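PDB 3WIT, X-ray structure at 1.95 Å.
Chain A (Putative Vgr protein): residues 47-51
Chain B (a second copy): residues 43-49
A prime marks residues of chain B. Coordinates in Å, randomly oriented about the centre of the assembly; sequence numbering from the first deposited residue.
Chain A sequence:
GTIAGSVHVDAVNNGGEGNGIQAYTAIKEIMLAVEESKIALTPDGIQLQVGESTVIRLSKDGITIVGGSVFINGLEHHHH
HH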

ATOM      1  N   GLN A  47      -3.297   7.495  -0.377  1.00 33.41           N
ATOM      2  CA  GLN A  47      -4.506   6.717  -0.684  1.00 30.39           C
ATOM      3  C   GLN A  47      -4.230   5.740  -1.817  1.00 36.56           C
ATOM      4  O   GLN A  47      -3.653   6.118  -2.835  1.00 35.00           O
ATOM      5  CB  GLN A  47      -5.647   7.648  -1.056  1.00 33.93           C
ATOM      6  CG  GLN A  47      -6.948   6.917  -1.323  1.00 36.72           C
ATOM      7  CD  GLN A  47      -8.124   7.800  -1.080  1.00 50.81           C
ATOM      8  OE1 GLN A  47      -8.230   8.429  -0.033  1.00 56.23           O
ATOM      9  NE2 GLN A  47      -9.006   7.889  -2.058  1.00 50.41           N
ATOM     10  N   LEU A  48      -4.636   4.484  -1.622  1.00 31.65           N
ATOM     11  CA  LEU A  48      -4.583   3.465  -2.644  1.00 33.80           C
ATOM     12  C   LEU A  48      -6.013   3.043  -2.892  1.00 37.71           C
ATOM     13  O   LEU A  48      -6.749   2.761  -1.938  1.00 36.38           O
ATOM     14  CB  LEU A  48      -3.755   2.270  -2.154  1.00 28.97           C
ATOM     15  CG  LEU A  48      -2.328   2.514  -1.619  1.00 30.21           C
ATOM     16  CD1 LEU A  48      -2.283   2.726  -0.110  1.00 32.20           C
ATOM     17  CD2 LEU A  48      -1.416   1.332  -1.970  1.00 35.18           C
ATOM     18  N   GLN A  49      -6.431   3.005  -4.157  1.00 35.82           N
ATOM     19  CA  GLN A  49      -7.806   2.629  -4.450  1.00 31.60           C
ATOM     20  C   GLN A  49      -7.949   1.989  -5.788  1.00 36.52           C
ATOM     21  O   GLN A  49      -7.150   2.222  -6.708  1.00 37.13           O
ATOM     22  CB  GLN A  49      -8.737   3.832  -4.407  1.00 38.88           C
ATOM     23  CG  GLN A  49      -8.352   4.918  -5.349  1.00 47.79           C
ATOM     24  CD  GLN A  49      -9.182   6.159  -5.113  1.00 60.47           C
ATOM     25  OE1 GLN A  49      -8.644   7.240  -4.871  1.00 63.50           O
ATOM     26  NE2 GLN A  49     -10.507   6.003  -5.152  1.00 57.69           N
ATOM     27  N   VAL A  50      -9.002   1.193  -5.901  1.00 35.22           N
ATOM     28  CA  VAL A  50      -9.339   0.532  -7.146  1.00 30.30           C
ATOM     29  C   VAL A  50     -10.840   0.632  -7.281  1.00 37.03           C
ATOM     30  O   VAL A  50     -11.597   0.109  -6.447  1.00 42.07           O
ATOM     31  CB  VAL A  50      -8.932  -0.935  -7.161  1.00 31.11           C
ATOM     32  CG1 VAL A  50      -9.331  -1.554  -8.479  1.00 38.62           C
ATOM     33  CG2 VAL A  50      -7.400  -1.073  -6.931  1.00 37.21           C
ATOM     34  N   GLY A  51     -11.278   1.308  -8.329  1.00 36.74           N
ATOM     35  CA  GLY A  51     -12.713   1.526  -8.537  1.00 43.74           C
ATOM     36  C   GLY A  51     -13.224   2.417  -7.421  1.00 46.38           C
ATOM     37  O   GLY A  51     -12.444   3.115  -6.760  1.00 47.84           O
TER
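Chain B (43-49) PDGIQLQ

Chain B crosses chain A as one extended strand packed over another, not as a neighbour in the same sheet. Strand 45-49 of chain B and strand 47-50 of chain A come within 6.8 Å axis to axis, with 130° between their N-to-C directions, a distinctly skewed antiparallel crossing. No hydrogen bond links the two stretches; the contact is made by apolar side chains packing on each other and on backbone atoms.

The chain enters through a turn. Pro43′, with phi/psi of -64/-18, and Asp44′, at -84/-20, both direct their CA-to-CB bonds away from chain A, so it is backbone that Asp44′ offers: its O lies 4.3 Å from Val50 CG1. Gly45′ then opens the strand at phi/psi 150/-150, angles that call for glycine because a CB would jam against the carbonyl O of Asp44′. Val50 CG2 lies 3.7 Å from Gly45′ CA; a CB would point sideways, 3.8 Å from Val50 CG2, so the partner does not demand glycine here. At this point the backbones come nearest in register, 5.6 Å between Val50 CA and Gly45′ CA.

Ile46′, extended at -131/135, points toward chain A and has the most area covered of any residue in the two stretches. With chi1 m and chi2 t, it reaches along the partner strand: its CG1 sits 3.8 Å from Val50 CG2, while its CD1 lies 3.6 Å from Gln49 O and 4.4 Å from Leu48 CB. One side chain thus spans three consecutive residues.

Strand alternation takes Gln47′ out of reach; its NE2 instead donates a hydrogen bond to Gln49′ OE1 at 2.9 Å, joining two side chains two residues apart. Between them Leu48′, at -118/130, turns toward chain A again and places its CD1 4.2 Å from Leu48 CD2, a contact between equivalent residues of the two copies. Gln49′ ends the stretch beyond contact. The rule is simple: apolar residues at alternate positions face the partner, and the glutamine side chains stay clear of it, although Gln49 still offers its backbone O.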

ATOM      1  N   PRO B  43      -5.163  -2.247 -14.950  1.00 36.80           N
ATOM      2  CA  PRO B  43      -6.590  -1.946 -14.883  1.00 40.39           C
ATOM      3  C   PRO B  43      -7.341  -2.878 -13.905  1.00 45.45           C
ATOM      4  O   PRO B  43      -8.448  -2.551 -13.508  1.00 44.71           O
ATOM      5  CB  PRO B  43      -7.030  -2.176 -16.308  1.00 45.33           C
ATOM      6  CG  PRO B  43      -5.827  -1.890 -17.108  1.00 41.57           C
ATOM      7  CD  PRO B  43      -4.750  -2.539 -16.329  1.00 35.49           C
ATOM      8  N   ASP B  44      -6.741  -4.014 -13.538  1.00 43.64           N
ATOM      9  CA  ASP B  44      -7.390  -4.971 -12.640  1.00 42.75           C
ATOM     10  C   ASP B  44      -7.213  -4.628 -11.182  1.00 38.90           C
ATOM     11  O   ASP B  44      -7.958  -5.132 -10.326  1.00 41.69           O
ATOM     12  CB  ASP B  44      -6.810  -6.349 -12.841  1.00 52.66           C
ATOM     13  CG  ASP B  44      -7.419  -7.064 -14.013  1.00 65.41           C
ATOM     14  OD1 ASP B  44      -8.412  -6.564 -14.603  1.00 66.52           O
ATOM     15  OD2 ASP B  44      -6.907  -8.156 -14.331  1.00 77.86           O
ATOM     16  N   GLY B  45      -6.210  -3.810 -10.878  1.00 37.34           N
ATOM     17  CA  GLY B  45      -6.034  -3.362  -9.500  1.00 34.04           C
ATOM     18  C   GLY B  45      -4.595  -3.084  -9.122  1.00 34.63           C
ATOM     19  O   GLY B  45      -3.760  -2.723  -9.966  1.00 34.10           O
ATOM     20  N   ILE B  46      -4.283  -3.288  -7.849  1.00 33.32           N
ATOM     21  CA  ILE B  46      -2.974  -2.943  -7.325  1.00 31.34           C
ATOM     22  C   ILE B  46      -2.457  -4.133  -6.542  1.00 39.48           C
ATOM     23  O   ILE B  46      -3.201  -4.765  -5.785  1.00 35.69           O
ATOM     24  CB  ILE B  46      -3.061  -1.718  -6.392  1.00 30.04           C
ATOM     25  CG1 ILE B  46      -3.642  -0.523  -7.156  1.00 34.16           C
ATOM     26  CG2 ILE B  46      -1.684  -1.432  -5.746  1.00 35.14           C
ATOM     27  CD1 ILE B  46      -3.848   0.782  -6.293  1.00 38.06           C
ATOM     28  N   GLN B  47      -1.199  -4.485  -6.755  1.00 33.41           N
ATOM     29  CA  GLN B  47      -0.595  -5.528  -5.913  1.00 30.39           C
ATOM     30  C   GLN B  47       0.715  -5.033  -5.319  1.00 36.56           C
ATOM     31  O   GLN B  47       1.547  -4.476  -6.032  1.00 35.00           O
ATOM     32  CB  GLN B  47      -0.362  -6.788  -6.729  1.00 33.93           C
ATOM     33  CG  GLN B  47       0.199  -7.933  -5.908  1.00 36.72           C
ATOM     34  CD  GLN B  47      -0.146  -9.251  -6.512  1.00 50.81           C
ATOM     35  OE1 GLN B  47      -1.302  -9.516  -6.822  1.00 56.23           O
ATOM     36  NE2 GLN B  47       0.857 -10.083  -6.721  1.00 50.41           N
ATOM     37  N   LEU B  48       0.878  -5.232  -4.011  1.00 31.65           N
ATOM     38  CA  LEU B  48       2.112  -4.955  -3.313  1.00 33.80           C
ATOM     39  C   LEU B  48       2.591  -6.280  -2.764  1.00 37.71           C
ATOM     40  O   LEU B  48       1.811  -7.006  -2.134  1.00 36.38           O
ATOM     41  CB  LEU B  48       1.862  -3.965  -2.169  1.00 28.97           C
ATOM     42  CG  LEU B  48       1.151  -2.629  -2.474  1.00 30.21           C
ATOM     43  CD1 LEU B  48      -0.361  -2.700  -2.288  1.00 32.20           C
ATOM     44  CD2 LEU B  48       1.700  -1.514  -1.575  1.00 35.18           C
ATOM     45  N   GLN B  49       3.859  -6.619  -2.996  1.00 35.82           N
ATOM     46  CA  GLN B  49       4.364  -7.894  -2.509  1.00 31.60           C
ATOM     47  C   GLN B  49       5.827  -7.857  -2.227  1.00 36.52           C
ATOM     48  O   GLN B  49       6.581  -7.062  -2.809  1.00 37.13           O
ATOM     49  CB  GLN B  49       4.110  -9.015  -3.507  1.00 38.88           C
ATOM     50  CG  GLN B  49       4.709  -8.768  -4.845  1.00 47.79           C
ATOM     51  CD  GLN B  49       4.251  -9.807  -5.844  1.00 60.47           C
ATOM     52  OE1 GLN B  49       3.697  -9.471  -6.892  1.00 63.50           O
ATOM     53  NE2 GLN B  49       4.450 -11.083  -5.509  1.00 57.69           N
TER